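Local coordinates for protein DNA polymerase III subunit beta (Helicobacter pylori 26695, PDB 4S3I) that tethers DNA polymerases and other proteins to DNA as a sliding clamp and makes them processive, at residues I280-E285 with F339-N344; K325-A330 with S348-Q353; I250-Y255 with S368-P373. All blocks are in the same frame, centred on the assembly; numbering follows the deposited sequence.

Contact 1: I280-E285 with F339-N344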
loop_
_atom_site.group_PDB
_atom_site.type_symbol
_atom_site.label_atom_id
_atom_site.label_comp_id
_atom_site.label_asym_id
_atom_site.label_seq_id
_atom_site.Cartn_x
_atom_site.Cartn_y
_atom_site.Cartn_z
ATOM N N ILE A 280 -13.004 13.149 22.234
ATOM C CA ILE A 280 -12.814 12.424 23.477
ATOM C C ILE A 280 -12.944 13.371 24.663
ATOM O O ILE A 280 -12.434 14.493 24.630
ATOM C CB ILE A 280 -11.407 11.771 23.486
ATOM C CG1 ILE A 280 -11.387 10.532 22.584
ATOM C CG2 ILE A 280 -10.971 11.392 24.899
ATOM C CD1 ILE A 280 -9.982 9.981 22.358
ATOM N N LYS A 281 -13.637 12.928 25.705
ATOM C CA LYS A 281 -13.642 13.658 26.967
ATOM C C LYS A 281 -12.514 13.159 27.871
ATOM O O LYS A 281 -12.513 11.989 28.301
ATOM C CB LYS A 281 -14.989 13.489 27.667
ATOM C CG LYS A 281 -15.093 14.184 29.016
ATOM C CD LYS A 281 -16.484 13.952 29.603
ATOM C CE LYS A 281 -16.602 14.502 31.012
ATOM N NZ LYS A 281 -17.951 14.202 31.584
ATOM N N LEU A 282 -11.549 14.034 28.142
ATOM C CA LEU A 282 -10.426 13.724 29.027
ATOM C C LEU A 282 -10.719 14.242 30.434
ATOM O O LEU A 282 -11.049 15.416 30.617
ATOM C CB LEU A 282 -9.147 14.389 28.509
ATOM C CG LEU A 282 -7.936 14.392 29.450
ATOM C CD1 LEU A 282 -7.439 12.965 29.662
ATOM C CD2 LEU A 282 -6.793 15.290 28.929
ATOM N N THR A 283 -10.599 13.375 31.429
ATOM C CA THR A 283 -10.815 13.807 32.803
ATOM C C THR A 283 -9.552 13.604 33.601
ATOM O O THR A 283 -9.099 12.473 33.776
ATOM C CB THR A 283 -11.938 13.028 33.495
ATOM O OG1 THR A 283 -13.176 13.209 32.789
ATOM C CG2 THR A 283 -12.089 13.518 34.939
ATOM N N LEU A 284 -8.981 14.700 34.091
ATOM C CA LEU A 284 -7.774 14.614 34.904
ATOM C C LEU A 284 -8.106 14.706 36.396
ATOM O O LEU A 284 -8.816 15.622 36.827
ATOM C CB LEU A 284 -6.787 15.705 34.504
ATOM C CG LEU A 284 -6.196 15.504 33.114
ATOM C CD1 LEU A 284 -5.329 16.680 32.744
ATOM C CD2 LEU A 284 -5.380 14.219 33.091
ATOM N N GLU A 285 -7.608 13.737 37.161
ATOM C CA GLU A 285 -7.717 13.736 38.619
ATOM C C GLU A 285 -6.319 13.659 39.170
ATOM O O GLU A 285 -5.357 13.570 38.399
ATOM C CB GLU A 285 -8.530 12.537 39.115
ATOM C CG GLU A 285 -10.029 12.731 39.047
ATOM C CD GLU A 285 -10.803 11.438 39.307
ATOM O OE1 GLU A 285 -10.164 10.397 39.600
ATOM O OE2 GLU A 285 -12.050 11.466 39.209
ATOM N N PHE A 339 5.039 14.342 28.262
ATOM C CA PHE A 339 4.662 15.601 27.664
ATOM C C PHE A 339 4.020 16.498 28.711
ATOM O O PHE A 339 3.587 16.039 29.778
ATOM C CB PHE A 339 3.719 15.415 26.456
ATOM C CG PHE A 339 2.315 14.964 26.817
ATOM C CD1 PHE A 339 2.041 13.614 27.045
ATOM C CD2 PHE A 339 1.268 15.879 26.879
ATOM C CE1 PHE A 339 0.749 13.185 27.368
ATOM C CE2 PHE A 339 -0.022 15.466 27.193
ATOM C CZ PHE A 339 -0.289 14.102 27.436
ATOM N N VAL A 340 3.963 17.782 28.400
ATOM C CA VAL A 340 3.306 18.730 29.266
ATOM C C VAL A 340 2.076 19.251 28.579
ATOM O O VAL A 340 2.127 19.697 27.421
ATOM C CB VAL A 340 4.241 19.873 29.653
ATOM C CG1 VAL A 340 3.480 20.921 30.468
ATOM C CG2 VAL A 340 5.426 19.326 30.431
ATOM N N LEU A 341 0.962 19.171 29.290
ATOM C CA LEU A 341 -0.294 19.707 28.807
ATOM C C LEU A 341 -0.571 20.980 29.599
ATOM O O LEU A 341 -0.741 20.922 30.823
ATOM C CB LEU A 341 -1.412 18.686 29.049
ATOM C CG LEU A 341 -2.833 19.196 28.838
ATOM C CD1 LEU A 341 -3.035 19.525 27.386
ATOM C CD2 LEU A 341 -3.868 18.152 29.289
ATOM N N ARG A 342 -0.598 22.127 28.923
ATOM C CA ARG A 342 -0.857 23.401 29.597
ATOM C C ARG A 342 -2.243 23.921 29.256
ATOM O O ARG A 342 -2.602 24.056 28.082
ATOM C CB ARG A 342 0.195 24.459 29.221
ATOM C CG ARG A 342 1.630 24.035 29.413
ATOM C CD ARG A 342 2.579 25.236 29.338
ATOM N NE ARG A 342 3.971 24.807 29.206
ATOM C CZ ARG A 342 4.743 24.439 30.228
ATOM N NH1 ARG A 342 4.267 24.457 31.469
ATOM N NH2 ARG A 342 5.996 24.052 30.011
ATOM N N CYS A 343 -3.021 24.242 30.286
ATOM C CA CYS A 343 -4.423 24.613 30.097
ATOM C C CYS A 343 -4.810 25.851 30.894
ATOM O O CYS A 343 -4.206 26.163 31.926
ATOM C CB CYS A 343 -5.341 23.487 30.578
ATOM S SG CYS A 343 -5.158 21.875 29.777
ATOM N N ASN A 344 -5.841 26.532 30.412
ATOM C CA ASN A 344 -6.561 27.509 31.210
ATOM C C ASN A 344 -7.972 26.970 31.388
ATOM O O ASN A 344 -8.147 25.857 31.875
ATOM C CB ASN A 344 -6.545 28.880 30.528
ATOM C CG ASN A 344 -5.165 29.488 30.503
ATOM O OD1 ASN A 344 -4.503 29.579 31.540
ATOM N ND2 ASN A 344 -4.700 29.870 29.317
#

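Contact 2: K325-A330 with S348-Q353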
loop_
_atom_site.group_PDB
_atom_site.type_symbol
_atom_site.label_atom_id
_atom_site.label_comp_id
_atom_site.label_asym_id
_atom_site.label_seq_id
_atom_site.Cartn_x
_atom_site.Cartn_y
_atom_site.Cartn_z
ATOM N N LYS A 325 -7.645 12.929 16.845
ATOM C CA LYS A 325 -6.595 13.013 15.830
ATOM C C LYS A 325 -5.622 14.157 16.097
ATOM O O LYS A 325 -4.411 13.985 15.973
ATOM C CB LYS A 325 -7.217 13.166 14.437
ATOM C CG LYS A 325 -6.215 13.521 13.334
ATOM C CD LYS A 325 -6.966 14.025 12.092
ATOM C CE LYS A 325 -6.035 14.282 10.920
ATOM N NZ LYS A 325 -6.764 14.946 9.797
ATOM N N PHE A 326 -6.124 15.329 16.470
ATOM C CA PHE A 326 -5.201 16.452 16.710
ATOM C C PHE A 326 -4.302 16.139 17.900
ATOM O O PHE A 326 -3.087 16.370 17.867
ATOM C CB PHE A 326 -5.940 17.765 16.979
ATOM C CG PHE A 326 -6.771 18.260 15.822
ATOM C CD1 PHE A 326 -6.717 17.640 14.578
ATOM C CD2 PHE A 326 -7.608 19.351 15.987
ATOM C CE1 PHE A 326 -7.493 18.100 13.520
ATOM C CE2 PHE A 326 -8.383 19.821 14.935
ATOM C CZ PHE A 326 -8.326 19.195 13.702
ATOM N N PHE A 327 -4.903 15.612 18.957
ATOM C CA PHE A 327 -4.147 15.318 20.163
ATOM C C PHE A 327 -3.068 14.301 19.829
ATOM O O PHE A 327 -1.912 14.439 20.232
ATOM C CB PHE A 327 -5.088 14.767 21.243
ATOM C CG PHE A 327 -4.625 15.032 22.653
ATOM C CD1 PHE A 327 -3.570 14.312 23.202
ATOM C CD2 PHE A 327 -5.254 16.006 23.433
ATOM C CE1 PHE A 327 -3.137 14.542 24.531
ATOM C CE2 PHE A 327 -4.835 16.257 24.751
ATOM C CZ PHE A 327 -3.766 15.516 25.301
ATOM N N LEU A 328 -3.442 13.266 19.083
ATOM C CA LEU A 328 -2.471 12.237 18.720
ATOM C C LEU A 328 -1.348 12.829 17.883
ATOM O O LEU A 328 -0.169 12.538 18.108
ATOM C CB LEU A 328 -3.137 11.089 17.952
ATOM C CG LEU A 328 -3.922 10.102 18.788
ATOM C CD1 LEU A 328 -4.638 9.082 17.896
ATOM C CD2 LEU A 328 -2.990 9.404 19.774
ATOM N N GLU A 329 -1.708 13.662 16.912
ATOM C CA GLU A 329 -0.674 14.243 16.070
ATOM C C GLU A 329 0.258 15.141 16.881
ATOM O O GLU A 329 1.458 15.153 16.652
ATOM C CB GLU A 329 -1.284 14.960 14.851
ATOM C CG GLU A 329 -1.979 13.966 13.909
ATOM C CD GLU A 329 -2.407 14.577 12.572
ATOM O OE1 GLU A 329 -2.471 13.821 11.584
ATOM O OE2 GLU A 329 -2.694 15.790 12.511
ATOM N N ALA A 330 -0.290 15.865 17.851
ATOM C CA ALA A 330 0.565 16.705 18.703
ATOM C C ALA A 330 1.557 15.848 19.492
ATOM O O ALA A 330 2.713 16.230 19.682
ATOM C CB ALA A 330 -0.275 17.567 19.629
ATOM N N SER A 348 -10.965 27.144 26.587
ATOM C CA SER A 348 -9.808 27.881 26.076
ATOM C C SER A 348 -8.786 26.972 25.399
ATOM O O SER A 348 -8.652 25.805 25.764
ATOM C CB SER A 348 -9.119 28.660 27.207
ATOM O OG SER A 348 -9.886 29.780 27.593
ATOM N N PRO A 349 -8.055 27.518 24.411
ATOM C CA PRO A 349 -6.968 26.799 23.737
ATOM C C PRO A 349 -5.973 26.224 24.733
ATOM O O PRO A 349 -5.659 26.873 25.741
ATOM C CB PRO A 349 -6.287 27.895 22.911
ATOM C CG PRO A 349 -7.392 28.864 22.598
ATOM C CD PRO A 349 -8.320 28.834 23.792
ATOM N N PHE A 350 -5.470 25.026 24.457
ATOM C CA PHE A 350 -4.463 24.435 25.321
ATOM C C PHE A 350 -3.240 24.021 24.525
ATOM O O PHE A 350 -3.299 23.883 23.302
ATOM C CB PHE A 350 -5.025 23.230 26.075
ATOM C CG PHE A 350 -5.515 22.119 25.182
ATOM C CD1 PHE A 350 -4.680 21.059 24.832
ATOM C CD2 PHE A 350 -6.818 22.123 24.712
ATOM C CE1 PHE A 350 -5.152 20.013 24.020
ATOM C CE2 PHE A 350 -7.295 21.094 23.901
ATOM C CZ PHE A 350 -6.459 20.040 23.556
ATOM N N LEU A 351 -2.142 23.789 25.231
ATOM C CA LEU A 351 -0.853 23.596 24.593
ATOM C C LEU A 351 -0.318 22.216 24.914
ATOM O O LEU A 351 -0.455 21.737 26.043
ATOM C CB LEU A 351 0.137 24.666 25.087
ATOM C CG LEU A 351 1.472 24.804 24.341
ATOM C CD1 LEU A 351 1.249 25.508 23.010
ATOM C CD2 LEU A 351 2.530 25.531 25.165
ATOM N N ILE A 352 0.294 21.574 23.921
ATOM C CA ILE A 352 1.010 20.316 24.144
ATOM C C ILE A 352 2.454 20.517 23.736
ATOM O O ILE A 352 2.722 21.017 22.647
ATOM C CB ILE A 352 0.366 19.155 23.334
ATOM C CG1 ILE A 352 -0.984 18.776 23.948
ATOM C CG2 ILE A 352 1.280 17.924 23.298
ATOM C CD1 ILE A 352 -1.800 17.817 23.102
ATOM N N GLN A 353 3.392 20.154 24.607
ATOM C CA GLN A 353 4.802 20.311 24.269
ATOM C C GLN A 353 5.651 19.285 24.999
ATOM O O GLN A 353 5.150 18.581 25.887
ATOM C CB GLN A 353 5.281 21.745 24.548
ATOM C CG GLN A 353 5.370 22.109 26.011
ATOM C CD GLN A 353 5.647 23.597 26.238
ATOM O OE1 GLN A 353 5.724 24.047 27.378
ATOM N NE2 GLN A 353 5.795 24.359 25.151
HETATM O O HOH W 1 3.126 19.134 19.741
#

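Contact 3: I250-Y255 with S368-P373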
loop_
_atom_site.group_PDB
_atom_site.type_symbol
_atom_site.label_atom_id
_atom_site.label_comp_id
_atom_site.label_asym_id
_atom_site.label_seq_id
_atom_site.Cartn_x
_atom_site.Cartn_y
_atom_site.Cartn_z
ATOM N N ILE A 250 -1.674 34.970 19.258
ATOM C CA ILE A 250 -2.720 33.998 19.572
ATOM C C ILE A 250 -2.331 33.086 20.735
ATOM O O ILE A 250 -3.196 32.501 21.389
ATOM C CB ILE A 250 -3.057 33.122 18.349
ATOM C CG1 ILE A 250 -2.552 33.788 17.064
ATOM C CG2 ILE A 250 -4.552 32.836 18.291
ATOM C CD1 ILE A 250 -3.143 33.220 15.778
ATOM N N LEU A 251 -1.029 32.954 20.974
ATOM C CA LEU A 251 -0.538 32.176 22.108
ATOM C C LEU A 251 -0.964 32.840 23.411
ATOM O O LEU A 251 -0.794 34.052 23.584
ATOM C CB LEU A 251 0.986 32.049 22.088
ATOM C CG LEU A 251 1.660 31.228 20.995
ATOM C CD1 LEU A 251 3.106 30.910 21.379
ATOM C CD2 LEU A 251 0.887 29.949 20.723
ATOM N N PRO A 252 -1.535 32.049 24.331
ATOM C CA PRO A 252 -1.859 32.569 25.665
ATOM C C PRO A 252 -0.573 32.975 26.373
ATOM O O PRO A 252 0.475 32.362 26.134
ATOM C CB PRO A 252 -2.482 31.360 26.372
ATOM C CG PRO A 252 -3.009 30.494 25.259
ATOM C CD PRO A 252 -2.017 30.668 24.134
ATOM N N LYS A 253 -0.641 33.988 27.230
ATOM C CA LYS A 253 0.563 34.483 27.887
ATOM C C LYS A 253 0.992 33.536 28.991
ATOM O O LYS A 253 2.176 33.217 29.132
ATOM C CB LYS A 253 0.315 35.872 28.467
ATOM C CG LYS A 253 -0.468 36.779 27.542
ATOM C CD LYS A 253 -0.688 38.147 28.164
ATOM C CE LYS A 253 -1.392 39.064 27.190
ATOM N NZ LYS A 253 -1.547 40.425 27.757
ATOM N N GLU A 254 0.013 33.095 29.777
ATOM C CA GLU A 254 0.263 32.168 30.873
ATOM C C GLU A 254 -0.741 31.028 30.826
ATOM O O GLU A 254 -1.778 31.122 30.160
ATOM C CB GLU A 254 0.146 32.873 32.226
ATOM C CG GLU A 254 1.213 33.916 32.503
ATOM C CD GLU A 254 1.278 34.282 33.974
ATOM O OE1 GLU A 254 0.289 34.848 34.493
ATOM O OE2 GLU A 254 2.313 33.986 34.612
ATOM N N TYR A 255 -0.436 29.962 31.552
ATOM C CA TYR A 255 -1.399 28.883 31.737
ATOM C C TYR A 255 -1.652 28.653 33.217
ATOM O O TYR A 255 -0.710 28.599 34.012
ATOM C CB TYR A 255 -0.905 27.605 31.063
ATOM C CG TYR A 255 -0.811 27.740 29.565
ATOM C CD1 TYR A 255 -1.913 27.478 28.758
ATOM C CD2 TYR A 255 0.372 28.140 28.960
ATOM C CE1 TYR A 255 -1.840 27.604 27.382
ATOM C CE2 TYR A 255 0.457 28.270 27.580
ATOM C CZ TYR A 255 -0.654 27.997 26.802
ATOM O OH TYR A 255 -0.565 28.124 25.438
ATOM N N SER A 368 5.801 22.558 19.649
ATOM C CA SER A 368 4.705 22.710 20.595
ATOM C C SER A 368 3.462 22.862 19.755
ATOM O O SER A 368 3.522 23.457 18.675
ATOM C CB SER A 368 4.909 23.976 21.450
ATOM O OG SER A 368 6.106 23.896 22.195
ATOM N N THR A 369 2.337 22.331 20.227
ATOM C CA THR A 369 1.090 22.487 19.497
ATOM C C THR A 369 0.010 23.128 20.365
ATOM O O THR A 369 -0.256 22.684 21.495
ATOM C CB THR A 369 0.570 21.146 18.948
ATOM O OG1 THR A 369 1.570 20.522 18.126
ATOM C CG2 THR A 369 -0.697 21.375 18.124
ATOM N N LEU A 370 -0.608 24.174 19.833
ATOM C CA LEU A 370 -1.719 24.839 20.498
ATOM C C LEU A 370 -3.014 24.404 19.814
ATOM O O LEU A 370 -3.112 24.460 18.588
ATOM C CB LEU A 370 -1.551 26.359 20.414
ATOM C CG LEU A 370 -2.694 27.152 21.052
ATOM C CD1 LEU A 370 -2.565 27.154 22.573
ATOM C CD2 LEU A 370 -2.771 28.575 20.507
ATOM N N MET A 371 -3.998 23.970 20.600
ATOM C CA MET A 371 -5.235 23.396 20.058
ATOM C C MET A 371 -6.482 23.997 20.689
ATOM O O MET A 371 -6.490 24.289 21.882
ATOM C CB MET A 371 -5.270 21.888 20.314
ATOM C CG MET A 371 -4.561 21.053 19.290
ATOM S SD MET A 371 -4.206 19.431 19.977
ATOM C CE MET A 371 -5.855 18.866 20.394
ATOM N N MET A 372 -7.534 24.152 19.888
ATOM C CA MET A 372 -8.845 24.529 20.401
ATOM C C MET A 372 -9.522 23.274 20.962
ATOM O O MET A 372 -9.528 22.230 20.303
ATOM C CB MET A 372 -9.726 25.092 19.281
ATOM C CG MET A 372 -9.158 26.325 18.597
ATOM S SD MET A 372 -9.931 26.664 16.991
ATOM C CE MET A 372 -11.646 26.888 17.453
ATOM N N PRO A 373 -10.099 23.367 22.179
ATOM C CA PRO A 373 -10.803 22.213 22.755
ATOM C C PRO A 373 -12.206 22.066 22.180
ATOM O O PRO A 373 -12.688 22.973 21.491
ATOM C CB PRO A 373 -10.900 22.580 24.232
ATOM C CG PRO A 373 -11.018 24.090 24.212
ATOM C CD PRO A 373 -10.064 24.512 23.112
#

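Contact 1: I280-E285 with F339-N344
Leu341 reaches across the interior of the C-terminal clamp domain from strand 338-343 to meet two leucines of strand 279-284. Its CB and CG only span the gap; the work is done where the chain forks. With CG anti to the backbone N (chi1 169°), the fork is carried away from its own strand, and its two methyls part company. CD1 points along the sheet and packs on Phe350 of the adjoining strand 350-354. CD2 goes across and rests against both partners at once: it lies 4.1 Å from Leu282 CD2, the two side chains meeting tip to tip, and 4.0 Å from Leu284 CD1, which comes in at a slant. The backbones stay far apart, 10.9 Å between the CA atoms of Leu284 and Leu341, so the strands belong to separate layers joined by side chains alone. The contact is purely apolar, buried and small, 77 Å² in all. Around it the interior is closed by further side chains: Leu282 also rests on Phe266 of helix 263-273, while Leu284 and Leu341 touch Phe259 and Leu261 of strand 257-262, which flanks strand 338-343 in the eight-stranded sheet.

Contact 2: K325-A330 with S348-Q353
This is buried helix-on-sheet packing in the C-terminal domain of a DNA-clamp fold, where helix 324-332 lies against strand 350-354 of the antiparallel sheet that continues into the central domain. The axes of the short segments approach to 9.5 Å and run at 34° to each other, close enough for apolar side chains to fill the space between. The key piece is a CH-pi contact. Ile352 CD1 stands over one face of the Phe327 ring, 3.6 Å from its centroid and only 5° off the normal, so the methyl is almost centred and its distances to all six ring carbons are nearly equal. Ile352 gets there because CG1 is turned anti to its carbonyl carbon (chi1 -71°), which sends the longer branch toward the helix. The same CD1 also touches Ala330 CB at 3.8 Å, one helical turn along from Phe327, and thus sits between a ring and a methyl group on the helix. Ile352 CG2 adds a second methyl against Ala330. Beside this, the Phe350 and Phe327 side chains cross at about a right angle, with Phe350 CE1 3.8 Å from Phe327 CE2. On other sides Phe327 packs on Phe266 and Ile270 of helix 263-273 and on Phe339 of strand 338-343, tying both helices of the domain to the sheet. Polar bridging is left to one water, which donates to Ala330 O at 2.9 Å and, weakly, to Ile352 O at 3.5 Å.

Contact 3: I250-Y255 with S368-P373
The one flat group, the phenol ring of Tyr255, meets Leu370 at its hydroxyl end, where OH abuts Leu370 CD1 at 3.6 Å, close to the ring plane. Arg342 CB of strand 338-343 stands over one face, above Tyr255 CG, and Pro252 of the same loop lies on the side of the other face; Leu351 of strand 350-354 also touches the tyrosine. The setting is the junction of two domains of the DNA-clamp fold. Residues 250-255 belong to the linking loop between strand 233-238 of the central domain and strand 257-262 of the C-terminal domain, and strand 368-371 is the last strand of the chain, paired on one flank with strand 179-185 and on the other with strand 350-354. The loop therefore folds over the seam where the sheets of the two domains merge. Leu370, buried, is the residue the loop packs on. Its extended first torsion (chi1 178°) lifts the fork toward the loop, and the two methyls then divide the partners between them. Besides the tyrosine hydroxyl, Leu370 CD1 meets Pro252 CD at 3.9 Å; CD2 takes the loop residues preceding the proline. The Asn344 side chain hydrogen-bonds the loop backbone at Glu254 O and the next residue, Ile256 N, and Leu251 also leans on Tyr182 of strand 179-185. Beyond Leu370 the chain runs out into its C-terminal tail, which in this clamp family borders the pocket for partner proteins, so the seam probably lies close to that site. On the other branch, Leu370 CD2 lies 3.9 Å from Leu251 CD2 and 4.0 Å from the carbonyl oxygen, Ile250 O.

Contacts 1 and 2 are core contacts, contact 3 a surface one, yet all three reach the same eight-stranded sheet, on the neighbouring strands 338-343, 350-354 and 368-371. Contact 1 spans from that sheet to the four-stranded one by branched aliphatic chains; contact 2 packs a helix on it, adding aromatic rings and a bridging water; contact 3 lays an irregular loop across it, where a phenol oxygen and a backbone carbonyl join the methyl groups. Polar links tie the strands together: Arg342 NE bonds Gln353 OE1 between contacts 1 and 2, and backbone bonds such as Ile352 N to Thr369 O join contacts 2 and 3.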